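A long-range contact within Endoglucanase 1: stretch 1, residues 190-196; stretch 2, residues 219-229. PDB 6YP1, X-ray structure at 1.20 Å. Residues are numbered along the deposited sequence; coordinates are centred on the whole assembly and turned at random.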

# COMPACT_ATOMS: atom_id res chain seq x y z
N GLY A 190 0.44 12.39 20.56
CA GLY A 190 -0.67 12.10 19.68
C GLY A 190 -0.56 12.74 18.32
O GLY A 190 -1.57 13.17 17.75
N LYS A 191 0.64 12.79 17.77
CA LYS A 191 0.87 13.30 16.41
C LYS A 191 0.36 12.30 15.37
O LYS A 191 0.22 11.10 15.67
CB LYS A 191 2.35 13.55 16.23
CG LYS A 191 2.97 14.53 17.17
CD LYS A 191 3.30 15.78 16.78
CE LYS A 191 3.97 16.66 17.77
NZ LYS A 191 5.38 17.07 17.58
N GLY A 192 0.14 12.77 14.15
CA GLY A 192 -0.13 11.86 13.04
C GLY A 192 1.13 11.48 12.29
O GLY A 192 2.13 12.21 12.33
N SER A 193 1.08 10.35 11.57
CA SER A 193 2.24 9.79 10.89
C SER A 193 2.11 9.99 9.35
O SER A 193 1.39 9.23 8.72
CB SER A 193 2.36 8.33 11.23
OG SER A 193 3.58 7.86 10.67
N CYS A 194 2.78 10.99 8.85
CA CYS A 194 2.54 11.45 7.48
C CYS A 194 3.71 11.12 6.56
O CYS A 194 4.87 11.36 6.96
CB CYS A 194 2.45 12.98 7.47
SG CYS A 194 1.23 13.75 8.53
N CYS A 195 3.46 10.71 5.33
CA CYS A 195 4.51 10.71 4.31
C CYS A 195 3.89 10.58 2.93
O CYS A 195 2.77 10.08 2.77
CB CYS A 195 5.58 9.63 4.52
SG CYS A 195 4.95 7.93 4.56
N ASN A 196 4.69 10.94 1.93
CA ASN A 196 4.39 10.71 0.52
C ASN A 196 4.03 9.23 0.32
O ASN A 196 4.66 8.33 0.91
CB ASN A 196 5.62 11.04 -0.34
CG ASN A 196 5.83 12.52 -0.55
OD1 ASN A 196 5.20 13.12 -1.45
ND2 ASN A 196 6.73 13.13 0.14
N GLY A 219 10.23 12.15 3.71
CA GLY A 219 10.13 11.09 4.69
C GLY A 219 8.98 11.26 5.64
O GLY A 219 8.02 11.98 5.39
N LEU A 220 9.09 10.60 6.78
CA LEU A 220 8.01 10.58 7.79
C LEU A 220 8.02 11.90 8.52
O LEU A 220 9.04 12.33 9.08
CB LEU A 220 8.17 9.36 8.68
CG LEU A 220 7.00 9.12 9.66
CD1 LEU A 220 7.00 7.67 10.10
CD2 LEU A 220 7.02 10.01 10.91
N TYR A 221 6.86 12.56 8.60
CA TYR A 221 6.64 13.80 9.35
C TYR A 221 5.56 13.55 10.39
O TYR A 221 4.51 13.01 10.08
CB TYR A 221 6.21 14.90 8.34
CG TYR A 221 5.79 16.19 9.04
CD1 TYR A 221 6.73 17.02 9.59
CD2 TYR A 221 4.44 16.53 9.20
CE1 TYR A 221 6.38 18.18 10.29
CE2 TYR A 221 4.08 17.69 9.90
CZ TYR A 221 5.04 18.46 10.44
OH TYR A 221 4.72 19.59 11.17
N LEU A 222 5.82 14.02 11.61
CA LEU A 222 4.85 13.92 12.70
C LEU A 222 4.03 15.23 12.72
O LEU A 222 4.55 16.28 13.04
CB LEU A 222 5.52 13.67 14.05
CG LEU A 222 6.10 12.24 14.26
CD1 LEU A 222 7.49 12.14 13.71
CD2 LEU A 222 6.08 11.85 15.68
N CYS A 223 2.75 15.11 12.38
CA CYS A 223 1.91 16.30 12.28
C CYS A 223 1.10 16.58 13.52
O CYS A 223 0.75 15.68 14.28
CB CYS A 223 0.94 16.13 11.11
SG CYS A 223 -0.24 14.79 11.26
N GLU A 224 0.75 17.85 13.69
CA GLU A 224 -0.11 18.29 14.78
C GLU A 224 -1.28 19.13 14.26
O GLU A 224 -1.10 19.93 13.33
CB GLU A 224 0.66 18.96 15.89
CG GLU A 224 1.53 20.06 15.45
CD GLU A 224 2.40 20.68 16.54
OE1 GLU A 224 2.04 20.57 17.74
OE2 GLU A 224 3.43 21.31 16.17
N GLY A 225 -2.41 18.93 14.89
CA GLY A 225 -3.55 19.82 14.63
C GLY A 225 -3.95 19.79 13.17
O GLY A 225 -4.07 18.73 12.52
N GLU A 226 -4.15 20.95 12.61
CA GLU A 226 -4.62 21.13 11.21
C GLU A 226 -3.62 20.57 10.22
O GLU A 226 -4.02 20.29 9.07
CB GLU A 226 -5.06 22.69 11.10
CG GLU A 226 -6.50 23.21 11.61
CD GLU A 226 -7.44 22.74 10.39
OE1 GLU A 226 -7.36 23.21 9.17
OE2 GLU A 226 -8.17 21.78 10.70
N GLU A 227 -2.37 20.41 10.59
CA GLU A 227 -1.40 19.80 9.65
C GLU A 227 -1.83 18.41 9.23
O GLU A 227 -1.43 17.96 8.13
CB GLU A 227 -0.02 19.69 10.29
CG GLU A 227 0.56 21.00 10.69
CD GLU A 227 1.86 20.84 11.44
OE1 GLU A 227 2.21 19.71 11.86
OE2 GLU A 227 2.51 21.89 11.68
N CYS A 228 -2.53 17.69 10.09
CA CYS A 228 -2.96 16.33 9.79
C CYS A 228 -4.27 16.25 8.97
O CYS A 228 -4.69 15.17 8.63
CB CYS A 228 -3.21 15.56 11.11
SG CYS A 228 -1.83 15.60 12.32
N ALA A 229 -4.95 17.41 8.80
CA ALA A 229 -6.29 17.50 8.22
C ALA A 229 -6.20 17.73 6.73
O ALA A 229 -5.11 17.77 6.10
CB ALA A 229 -7.08 18.56 8.92
O HOH W 1 6.50 16.93 14.42
O HOH W 2 6.91 12.16 2.48

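The two stretches of Endoglucanase 1 meet as a short two-stranded antiparallel β-ladder, held by four backbone hydrogen bonds and packed on one face around a cluster of cysteine sulfurs. Strand 192-194 runs against strand 221-223 with an angle of 143° between their N-to-C directions, so the pairing is antiparallel, with the strands 37° from exactly opposed. Together the stretches bury 517 Å² of surface.

The hydrogen bonds come in two reciprocal pairs. Gly192 N donates to Cys223 O at 3.0 Å, and Cys223 N returns a bond to Gly192 O, also at 3.0 Å. Two residues further along, Cys194 N reaches Tyr221 O at 2.9 Å, while Tyr221 N donates to Cys194 O at 2.8 Å; this last bond is the straightest of the four, with an angle of 169° at the hydrogen. Between these pairs, Ser193 and Leu222 form the non-hydrogen-bonded pair, their CA atoms 5.2 Å apart. Two of the four accepting carbonyls, both in the first stretch, also receive CA-H...O contacts, from Leu222 CA to Gly192 O at 3.2 Å and from Leu220 CA to Cys194 O at 3.3 Å, as is common where antiparallel strands lie close.

Cys194, Tyr221 and Cys223 direct their side chains to the same face of the sheet. There Cys194 SG approaches Cys223 SG to 3.3 Å, a close contact but not a bond: Cys223 SG is joined instead to Cys228 SG, at 2.1 Å, in a disulfide within the second stretch, and Cys194 is bonded covalently elsewhere in the structure. Cys194 SG also lies at the edge of the Tyr221 ring, near its plane, 4.3 Å from Tyr221 CD2. Gly192 faces the disulfide without a side chain, and the space is already taken: a CB in ideal position would lie 2.6 Å from Cys223 SG, a clash, and 3.2 Å from Cys228 SG.

The ring of Tyr221 is also tied to the turn that follows its strand. Tyr221 OH donates to Glu227 OE1 at 2.6 Å, and the same carboxylate oxygen accepts a bond from Glu224 N at 3.0 Å. One acceptor thus links the strand's aromatic side chain to the backbone just beyond the strand.

On the other face, Ser193 OG comes within 3.5 Å of Leu220 CD1, a van der Waals approach; the hydroxyl finds its hydrogen bond elsewhere in the structure. Before the first strand, Lys191 lays its aliphatic portion along the second stretch, with Lys191 CB 3.8 Å from Leu222 CB and Lys191 CD 4.2 Å from Glu224 CB. A water extends this edge, donating to Leu222 O at 2.5 Å and accepting only a weak bond from Lys191 NZ at 3.4 Å.

Beyond the other end of the ladder, Cys195 CB packs 3.5 Å from Gly219 O. A second water accepts from Asn196 N at 2.6 Å and from Asn196 ND2 at 2.5 Å, with Gly219 O 3.1 Å from the water oxygen.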